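Local coordinates for LbaCas13a H328A (C2c2) (Lachnospiraceae bacterium NK4A179, PDB 5WLH), which binds and probably processes precursor CRISPR RNA, using the mature guide to direct RNA-targeting nuclease activity that cleaves at adenines, at residues 340-348 with 363-374. Sequence-based numbering, arbitrary orientation.
With nucleotides of chain B.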
ATOM      1  N   GLU A 340     -32.616   3.761 -19.924  1.00 32.26           N
ATOM      2  CA  GLU A 340     -32.556   3.409 -18.514  1.00 30.15           C
ATOM      3  C   GLU A 340     -32.500   1.894 -18.384  1.00 31.07           C
ATOM      4  O   GLU A 340     -33.284   1.187 -19.020  1.00 32.95           O
ATOM      5  CB  GLU A 340     -33.767   3.968 -17.763  1.00 34.62           C
ATOM      6  CG  GLU A 340     -33.962   5.451 -17.976  1.00 38.86           C
ATOM      7  CD  GLU A 340     -34.901   6.068 -16.961  1.00 51.04           C
ATOM      8  OE1 GLU A 340     -35.658   5.313 -16.309  1.00 50.79           O
ATOM      9  OE2 GLU A 340     -34.880   7.313 -16.821  1.00 56.11           O
ATOM     10  N   PHE A 341     -31.555   1.395 -17.575  1.00 27.09           N
ATOM     11  CA  PHE A 341     -31.468  -0.047 -17.356  1.00 26.25           C
ATOM     12  C   PHE A 341     -32.601  -0.544 -16.468  1.00 29.62           C
ATOM     13  O   PHE A 341     -33.195  -1.597 -16.736  1.00 28.12           O
ATOM     14  CB  PHE A 341     -30.107  -0.395 -16.738  1.00 27.01           C
ATOM     15  CG  PHE A 341     -29.829  -1.877 -16.635  1.00 26.51           C
ATOM     16  CD1 PHE A 341     -29.581  -2.625 -17.767  1.00 27.30           C
ATOM     17  CD2 PHE A 341     -29.775  -2.501 -15.394  1.00 26.72           C
ATOM     18  CE1 PHE A 341     -29.307  -3.972 -17.679  1.00 27.06           C
ATOM     19  CE2 PHE A 341     -29.486  -3.856 -15.294  1.00 28.12           C
ATOM     20  CZ  PHE A 341     -29.250  -4.591 -16.445  1.00 28.42           C
ATOM     21  N   ILE A 342     -32.889   0.191 -15.395  1.00 30.00           N
ATOM     22  CA  ILE A 342     -34.015  -0.047 -14.502  1.00 28.13           C
ATOM     23  C   ILE A 342     -34.709   1.284 -14.259  1.00 31.35           C
ATOM     24  O   ILE A 342     -34.130   2.359 -14.430  1.00 29.73           O
ATOM     25  CB  ILE A 342     -33.595  -0.651 -13.144  1.00 29.68           C
ATOM     26  CG1 ILE A 342     -32.521   0.218 -12.480  1.00 27.90           C
ATOM     27  CG2 ILE A 342     -33.110  -2.075 -13.307  1.00 25.15           C
ATOM     28  CD1 ILE A 342     -32.282  -0.163 -11.037  1.00 31.35           C
ATOM     29  N   LYS A 343     -35.967   1.201 -13.850  1.00 31.12           N
ATOM     30  CA  LYS A 343     -36.704   2.379 -13.412  1.00 36.77           C
ATOM     31  C   LYS A 343     -36.422   2.594 -11.925  1.00 34.28           C
ATOM     32  O   LYS A 343     -36.699   1.721 -11.097  1.00 37.00           O
ATOM     33  CB  LYS A 343     -38.201   2.223 -13.707  1.00 40.11           C
ATOM     34  CG  LYS A 343     -38.902   1.052 -13.005  1.00 51.78           C
ATOM     35  CD  LYS A 343     -39.559   1.495 -11.694  1.00 58.02           C
ATOM     36  CE  LYS A 343     -39.699   0.331 -10.728  1.00 60.04           C
ATOM     37  NZ  LYS A 343     -39.718   0.825  -9.327  1.00 59.83           N
ATOM     38  N   LEU A 344     -35.837   3.720 -11.597  1.00 31.16           N
ATOM     39  CA  LEU A 344     -35.576   3.939 -10.183  1.00 32.56           C
ATOM     40  C   LEU A 344     -36.862   4.361  -9.467  1.00 35.21           C
ATOM     41  O   LEU A 344     -37.636   5.153 -10.005  1.00 39.70           O
ATOM     42  CB  LEU A 344     -34.510   5.009 -10.004  1.00 33.75           C
ATOM     43  CG  LEU A 344     -33.119   4.591 -10.486  1.00 29.06           C
ATOM     44  CD1 LEU A 344     -32.158   5.733 -10.306  1.00 31.78           C
ATOM     45  CD2 LEU A 344     -32.665   3.363  -9.721  1.00 28.53           C
ATOM     46  N   PRO A 345     -37.122   3.832  -8.272  1.00 33.16           N
ATOM     47  CA  PRO A 345     -38.215   4.371  -7.452  1.00 42.41           C
ATOM     48  C   PRO A 345     -37.951   5.828  -7.102  1.00 48.38           C
ATOM     49  O   PRO A 345     -36.814   6.301  -7.123  1.00 50.80           O
ATOM     50  CB  PRO A 345     -38.197   3.485  -6.197  1.00 43.41           C
ATOM     51  CG  PRO A 345     -37.329   2.299  -6.551  1.00 40.65           C
ATOM     52  CD  PRO A 345     -36.368   2.778  -7.577  1.00 35.97           C
ATOM     53  N   LEU A 346     -39.023   6.550  -6.779  1.00 53.72           N
ATOM     54  CA  LEU A 346     -38.880   7.944  -6.372  1.00 57.23           C
ATOM     55  C   LEU A 346     -38.149   8.044  -5.035  1.00 56.21           C
ATOM     56  O   LEU A 346     -38.171   7.120  -4.217  1.00 49.41           O
ATOM     57  CB  LEU A 346     -40.249   8.621  -6.267  1.00 60.78           C
ATOM     58  CG  LEU A 346     -41.005   8.942  -7.561  1.00 61.22           C
ATOM     59  CD1 LEU A 346     -40.069   9.523  -8.612  1.00 61.57           C
ATOM     60  CD2 LEU A 346     -41.737   7.714  -8.097  1.00 61.39           C
ATOM     61  N   GLU A 347     -37.496   9.185  -4.819  1.00 64.15           N
ATOM     62  CA  GLU A 347     -36.798   9.429  -3.565  1.00 72.29           C
ATOM     63  C   GLU A 347     -37.789   9.506  -2.401  1.00 75.97           C
ATOM     64  O   GLU A 347     -39.006   9.591  -2.582  1.00 78.95           O
ATOM     65  CB  GLU A 347     -35.979  10.716  -3.654  1.00 76.19           C
ATOM     66  CG  GLU A 347     -34.661  10.559  -4.391  1.00 80.68           C
ATOM     67  CD  GLU A 347     -34.287  11.796  -5.186  1.00 85.09           C
ATOM     68  OE1 GLU A 347     -33.138  11.870  -5.671  1.00 84.95           O
ATOM     69  OE2 GLU A 347     -35.146  12.694  -5.328  1.00 87.19           O
ATOM     70  N   ASN A 348     -37.247   9.480  -1.188  1.00 74.51           N
ATOM     71  CA  ASN A 348     -38.069   9.404   0.010  1.00 72.65           C
ATOM     72  C   ASN A 348     -38.353  10.798   0.570  1.00 77.09           C
ATOM     73  O   ASN A 348     -37.816  11.811   0.113  1.00 73.98           O
ATOM     74  CB  ASN A 348     -37.384   8.546   1.074  1.00 65.42           C
ATOM     75  CG  ASN A 348     -36.582   7.398   0.475  1.00 54.50           C
ATOM     76  OD1 ASN A 348     -35.594   7.616  -0.248  1.00 38.60           O
ATOM     77  ND2 ASN A 348     -37.006   6.169   0.763  1.00 55.98           N
ATOM     78  N   ARG A 363     -35.027   1.459   0.191  1.00 35.32           N
ATOM     79  CA  ARG A 363     -35.035   1.804  -1.224  1.00 35.66           C
ATOM     80  C   ARG A 363     -33.806   1.249  -1.934  1.00 36.64           C
ATOM     81  O   ARG A 363     -33.891   0.804  -3.086  1.00 32.43           O
ATOM     82  CB  ARG A 363     -35.108   3.321  -1.376  1.00 36.11           C
ATOM     83  CG  ARG A 363     -35.052   3.813  -2.799  1.00 39.86           C
ATOM     84  CD  ARG A 363     -35.416   5.285  -2.862  1.00 43.43           C
ATOM     85  NE  ARG A 363     -35.327   5.809  -4.221  1.00 44.28           N
ATOM     86  CZ  ARG A 363     -34.240   6.384  -4.727  1.00 43.00           C
ATOM     87  NH1 ARG A 363     -33.145   6.508  -3.986  1.00 38.91           N
ATOM     88  NH2 ARG A 363     -34.251   6.834  -5.970  1.00 38.91           N
ATOM     89  N   LYS A 364     -32.650   1.274  -1.271  1.00 37.94           N
ATOM     90  CA  LYS A 364     -31.457   0.708  -1.894  1.00 35.64           C
ATOM     91  C   LYS A 364     -31.611  -0.792  -2.109  1.00 34.49           C
ATOM     92  O   LYS A 364     -31.202  -1.324  -3.150  1.00 31.49           O
ATOM     93  CB  LYS A 364     -30.221   1.004  -1.047  1.00 39.77           C
ATOM     94  CG  LYS A 364     -28.955   0.375  -1.617  1.00 46.93           C
ATOM     95  CD  LYS A 364     -27.841   0.297  -0.583  1.00 50.28           C
ATOM     96  CE  LYS A 364     -27.165   1.639  -0.423  1.00 53.59           C
ATOM     97  NZ  LYS A 364     -25.845   1.525   0.264  1.00 55.40           N
ATOM     98  N   ASN A 365     -32.210  -1.490  -1.138  1.00 31.59           N
ATOM     99  CA  ASN A 365     -32.439  -2.921  -1.298  1.00 33.36           C
ATOM    100  C   ASN A 365     -33.408  -3.188  -2.434  1.00 31.90           C
ATOM    101  O   ASN A 365     -33.235  -4.143  -3.200  1.00 31.91           O
ATOM    102  CB  ASN A 365     -32.964  -3.529   0.005  1.00 36.45           C
ATOM    103  CG  ASN A 365     -31.888  -3.670   1.052  1.00 44.03           C
ATOM    104  OD1 ASN A 365     -30.700  -3.502   0.758  1.00 43.57           O
ATOM    105  ND2 ASN A 365     -32.290  -3.999   2.284  1.00 43.77           N
ATOM    106  N   THR A 366     -34.436  -2.348  -2.562  1.00 28.41           N
ATOM    107  CA  THR A 366     -35.344  -2.467  -3.691  1.00 31.15           C
ATOM    108  C   THR A 366     -34.610  -2.237  -5.000  1.00 30.81           C
ATOM    109  O   THR A 366     -34.852  -2.942  -5.988  1.00 31.38           O
ATOM    110  CB  THR A 366     -36.495  -1.474  -3.541  1.00 34.19           C
ATOM    111  OG1 THR A 366     -37.273  -1.835  -2.395  1.00 35.55           O
ATOM    112  CG2 THR A 366     -37.371  -1.465  -4.795  1.00 32.22           C
ATOM    113  N   VAL A 367     -33.703  -1.256  -5.027  1.00 29.15           N
ATOM    114  CA  VAL A 367     -32.957  -0.978  -6.252  1.00 25.99           C
ATOM    115  C   VAL A 367     -32.022  -2.139  -6.581  1.00 24.73           C
ATOM    116  O   VAL A 367     -31.889  -2.526  -7.745  1.00 25.16           O
ATOM    117  CB  VAL A 367     -32.195   0.358  -6.132  1.00 29.10           C
ATOM    118  CG1 VAL A 367     -31.182   0.525  -7.284  1.00 26.59           C
ATOM    119  CG2 VAL A 367     -33.165   1.534  -6.132  1.00 28.53           C
ATOM    120  N   LYS A 368     -31.376  -2.727  -5.569  1.00 25.39           N
ATOM    121  CA  LYS A 368     -30.493  -3.858  -5.852  1.00 29.91           C
ATOM    122  C   LYS A 368     -31.277  -5.020  -6.433  1.00 32.05           C
ATOM    123  O   LYS A 368     -30.815  -5.681  -7.369  1.00 26.43           O
ATOM    124  CB  LYS A 368     -29.754  -4.303  -4.597  1.00 30.06           C
ATOM    125  CG  LYS A 368     -28.670  -3.347  -4.148  1.00 31.28           C
ATOM    126  CD  LYS A 368     -27.870  -3.990  -3.022  1.00 38.84           C
ATOM    127  CE  LYS A 368     -26.935  -3.000  -2.375  1.00 43.70           C
ATOM    128  NZ  LYS A 368     -26.337  -3.569  -1.145  1.00 44.83           N
ATOM    129  N   GLU A 369     -32.486  -5.267  -5.917  1.00 29.87           N
ATOM    130  CA  GLU A 369     -33.276  -6.360  -6.477  1.00 33.63           C
ATOM    131  C   GLU A 369     -33.742  -6.033  -7.890  1.00 30.54           C
ATOM    132  O   GLU A 369     -33.823  -6.934  -8.729  1.00 30.51           O
ATOM    133  CB  GLU A 369     -34.460  -6.699  -5.563  1.00 35.52           C
ATOM    134  CG  GLU A 369     -34.990  -8.132  -5.762  1.00 44.34           C
ATOM    135  CD  GLU A 369     -33.881  -9.194  -5.877  1.00 51.45           C
ATOM    136  OE1 GLU A 369     -33.928 -10.007  -6.837  1.00 50.54           O
ATOM    137  OE2 GLU A 369     -32.972  -9.222  -5.014  1.00 53.34           O
ATOM    138  N   LEU A 370     -34.001  -4.755  -8.184  1.00 27.43           N
ATOM    139  CA  LEU A 370     -34.336  -4.345  -9.545  1.00 26.61           C
ATOM    140  C   LEU A 370     -33.183  -4.609 -10.503  1.00 27.30           C
ATOM    141  O   LEU A 370     -33.380  -5.139 -11.604  1.00 25.06           O
ATOM    142  CB  LEU A 370     -34.699  -2.867  -9.574  1.00 27.02           C
ATOM    143  CG  LEU A 370     -36.079  -2.504  -9.011  1.00 34.80           C
ATOM    144  CD1 LEU A 370     -36.208  -1.006  -8.899  1.00 39.21           C
ATOM    145  CD2 LEU A 370     -37.155  -3.072  -9.931  1.00 34.05           C
ATOM    146  N   TYR A 371     -31.973  -4.191 -10.122  1.00 24.45           N
ATOM    147  CA  TYR A 371     -30.796  -4.494 -10.939  1.00 21.90           C
ATOM    148  C   TYR A 371     -30.680  -5.985 -11.183  1.00 23.10           C
ATOM    149  O   TYR A 371     -30.437  -6.429 -12.313  1.00 26.05           O
ATOM    150  CB  TYR A 371     -29.533  -4.016 -10.238  1.00 22.76           C
ATOM    151  CG  TYR A 371     -29.114  -2.598 -10.464  1.00 25.05           C
ATOM    152  CD1 TYR A 371     -28.528  -2.207 -11.666  1.00 26.96           C
ATOM    153  CD2 TYR A 371     -29.225  -1.661  -9.441  1.00 27.10           C
ATOM    154  CE1 TYR A 371     -28.088  -0.913 -11.854  1.00 28.07           C
ATOM    155  CE2 TYR A 371     -28.796  -0.369  -9.620  1.00 26.06           C
ATOM    156  CZ  TYR A 371     -28.221   0.000 -10.816  1.00 26.53           C
ATOM    157  OH  TYR A 371     -27.806   1.298 -10.993  1.00 29.97           O
ATOM    158  N   ARG A 372     -30.807  -6.778 -10.113  1.00 24.29           N
ATOM    159  CA  ARG A 372     -30.598  -8.221 -10.232  1.00 26.22           C
ATOM    160  C   ARG A 372     -31.622  -8.841 -11.168  1.00 29.64           C
ATOM    161  O   ARG A 372     -31.274  -9.637 -12.046  1.00 28.43           O
ATOM    162  CB  ARG A 372     -30.666  -8.898  -8.868  1.00 30.19           C
ATOM    163  CG  ARG A 372     -30.487 -10.430  -8.934  1.00 28.24           C
ATOM    164  CD  ARG A 372     -30.545 -11.041  -7.552  1.00 29.09           C
ATOM    165  NE  ARG A 372     -30.480 -12.496  -7.580  1.00 32.62           N
ATOM    166  CZ  ARG A 372     -31.533 -13.296  -7.712  1.00 33.64           C
ATOM    167  NH1 ARG A 372     -32.757 -12.782  -7.835  1.00 29.66           N
ATOM    168  NH2 ARG A 372     -31.362 -14.611  -7.724  1.00 31.05           N
ATOM    169  N   ASN A 373     -32.897  -8.484 -10.990  1.00 26.35           N
ATOM    170  CA  ASN A 373     -33.936  -8.991 -11.881  1.00 28.86           C
ATOM    171  C   ASN A 373     -33.626  -8.666 -13.332  1.00 23.18           C
ATOM    172  O   ASN A 373     -33.751  -9.529 -14.207  1.00 27.80           O
ATOM    173  CB  ASN A 373     -35.292  -8.412 -11.482  1.00 31.28           C
ATOM    174  CG  ASN A 373     -35.765  -8.945 -10.161  1.00 42.64           C
ATOM    175  OD1 ASN A 373     -35.329 -10.011  -9.722  1.00 50.82           O
ATOM    176  ND2 ASN A 373     -36.658  -8.210  -9.508  1.00 48.30           N
ATOM    177  N   GLN A 374     -33.247  -7.414 -13.615  1.00 23.40           N
ATOM    178  CA  GLN A 374     -32.917  -7.036 -14.984  1.00 23.85           C
ATOM    179  C   GLN A 374     -31.659  -7.759 -15.459  1.00 26.96           C
ATOM    180  O   GLN A 374     -31.598  -8.228 -16.602  1.00 23.30           O
ATOM    181  CB  GLN A 374     -32.759  -5.513 -15.085  1.00 26.07           C
ATOM    182  CG  GLN A 374     -32.533  -5.014 -16.505  1.00 30.31           C
ATOM    183  CD  GLN A 374     -33.668  -5.389 -17.432  1.00 40.24           C
ATOM    184  OE1 GLN A 374     -34.800  -4.955 -17.236  1.00 35.65           O
ATOM    185  NE2 GLN A 374     -33.376  -6.226 -18.431  1.00 42.39           N
TER
ATOM    186  P     G B  19     -31.424 -19.701  -6.619  1.00 39.19           P
ATOM    187  OP1   G B  19     -31.879 -20.848  -5.821  1.00 40.50           O
ATOM    188  OP2   G B  19     -31.836 -18.320  -6.298  1.00 35.60           O
ATOM    189  O5'   G B  19     -29.834 -19.756  -6.502  1.00 34.75           O
ATOM    190  C5'   G B  19     -29.122 -20.957  -6.729  1.00 29.07           C
ATOM    191  C4'   G B  19     -27.653 -20.654  -6.848  1.00 27.44           C
ATOM    192  O4'   G B  19     -27.477 -19.668  -7.891  1.00 27.62           O
ATOM    193  C3'   G B  19     -27.023 -20.021  -5.618  1.00 24.83           C
ATOM    194  O3'   G B  19     -26.566 -21.005  -4.710  1.00 27.77           O
ATOM    195  C2'   G B  19     -25.877 -19.210  -6.207  1.00 24.99           C
ATOM    196  O2'   G B  19     -24.802 -20.084  -6.498  1.00 27.12           O
ATOM    197  C1'   G B  19     -26.480 -18.748  -7.528  1.00 26.46           C
ATOM    198  N9    G B  19     -27.098 -17.414  -7.458  1.00 29.23           N
ATOM    199  C8    G B  19     -28.438 -17.094  -7.486  1.00 27.62           C
ATOM    200  N7    G B  19     -28.654 -15.812  -7.468  1.00 28.78           N
ATOM    201  C5    G B  19     -27.378 -15.254  -7.429  1.00 30.54           C
ATOM    202  C6    G B  19     -26.950 -13.899  -7.394  1.00 29.00           C
ATOM    203  O6    G B  19     -27.656 -12.885  -7.382  1.00 29.27           O
ATOM    204  N1    G B  19     -25.550 -13.796  -7.371  1.00 28.71           N
ATOM    205  C2    G B  19     -24.683 -14.861  -7.382  1.00 30.53           C
ATOM    206  N2    G B  19     -23.362 -14.596  -7.359  1.00 33.93           N
ATOM    207  N3    G B  19     -25.074 -16.120  -7.416  1.00 25.55           N
ATOM    208  C4    G B  19     -26.414 -16.237  -7.436  1.00 28.45           C
ATOM    209  P     A B  20     -26.717 -20.793  -3.134  1.00 32.12           P
ATOM    210  OP1   A B  20     -25.925 -21.852  -2.473  1.00 35.33           O
ATOM    211  OP2   A B  20     -28.156 -20.555  -2.871  1.00 30.83           O
ATOM    212  O5'   A B  20     -25.961 -19.430  -2.846  1.00 29.32           O
ATOM    213  C5'   A B  20     -24.549 -19.352  -2.933  1.00 31.29           C
ATOM    214  C4'   A B  20     -24.094 -17.921  -2.860  1.00 28.57           C
ATOM    215  O4'   A B  20     -24.572 -17.192  -4.016  1.00 24.15           O
ATOM    216  C3'   A B  20     -24.635 -17.121  -1.698  1.00 28.69           C
ATOM    217  O3'   A B  20     -23.978 -17.403  -0.485  1.00 32.15           O
ATOM    218  C2'   A B  20     -24.459 -15.693  -2.191  1.00 26.49           C
ATOM    219  O2'   A B  20     -23.091 -15.308  -2.132  1.00 29.69           O
ATOM    220  C1'   A B  20     -24.848 -15.854  -3.657  1.00 26.19           C
ATOM    221  N9    A B  20     -26.293 -15.619  -3.846  1.00 29.22           N
ATOM    222  C8    A B  20     -27.306 -16.546  -3.913  1.00 32.87           C
ATOM    223  N7    A B  20     -28.495 -16.009  -4.065  1.00 31.16           N
ATOM    224  C5    A B  20     -28.241 -14.643  -4.106  1.00 29.07           C
ATOM    225  C6    A B  20     -29.073 -13.522  -4.243  1.00 32.27           C
ATOM    226  N6    A B  20     -30.393 -13.581  -4.385  1.00 31.90           N
ATOM    227  N1    A B  20     -28.499 -12.309  -4.233  1.00 35.30           N
ATOM    228  C2    A B  20     -27.171 -12.224  -4.089  1.00 36.83           C
ATOM    229  N3    A B  20     -26.285 -13.202  -3.940  1.00 32.97           N
ATOM    230  C4    A B  20     -26.893 -14.394  -3.962  1.00 28.85           C
TER
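Ile342, Leu344 and Pro345 run antiparallel to residues 363-374 of helix 357-388, an irregular extended chain facing successive turns at Tyr371, Val367 and Arg363, with the CA atoms of Ile342 and Tyr371 6.5 Å apart. The loop thus illustrates how a connection folds back on the helix it leads into. With CG of Phe341 anti to the backbone N (chi1 -172°), the ring is carried toward the helix, where CG of Gln374 lies over one face, 3.5 Å from the centroid, a CH-pi contact. Ile342 does the same in reverse: its CD1 sits 3.8 Å from the centroid of the Tyr371 ring, over the face, while the Tyr371 hydroxyl bonds to the carbonyl of Lys426. Farther along, Pro345 CD settles 3.7 Å from Val367 CG2 and meets the tip of Leu370. Arg363, extended from CG to NE, grips Pro345 O side-on: NH2 gives the straighter bond (2.9 Å, 163°), NE a longer one (3.3 Å), Pro345 O lying in the guanidinium plane for both, though NE stands above the carbonyl plane. A methionine in place of Arg363 would probably leave Pro345 O without either donor and Glu360 without its salt-bridge mate. On another side of the helix, Arg372, bridged to Glu369, hydrogen-bonds the guanine of G19 of chain B, in the bound pre-crRNA, NE to O6 and NH2 to N7, consistent with base recognition. The chemistry is therefore divided: apolar and CH-pi contacts join loop to helix toward Phe341, and a charged side chain ties down a backbone carbonyl toward Asn348.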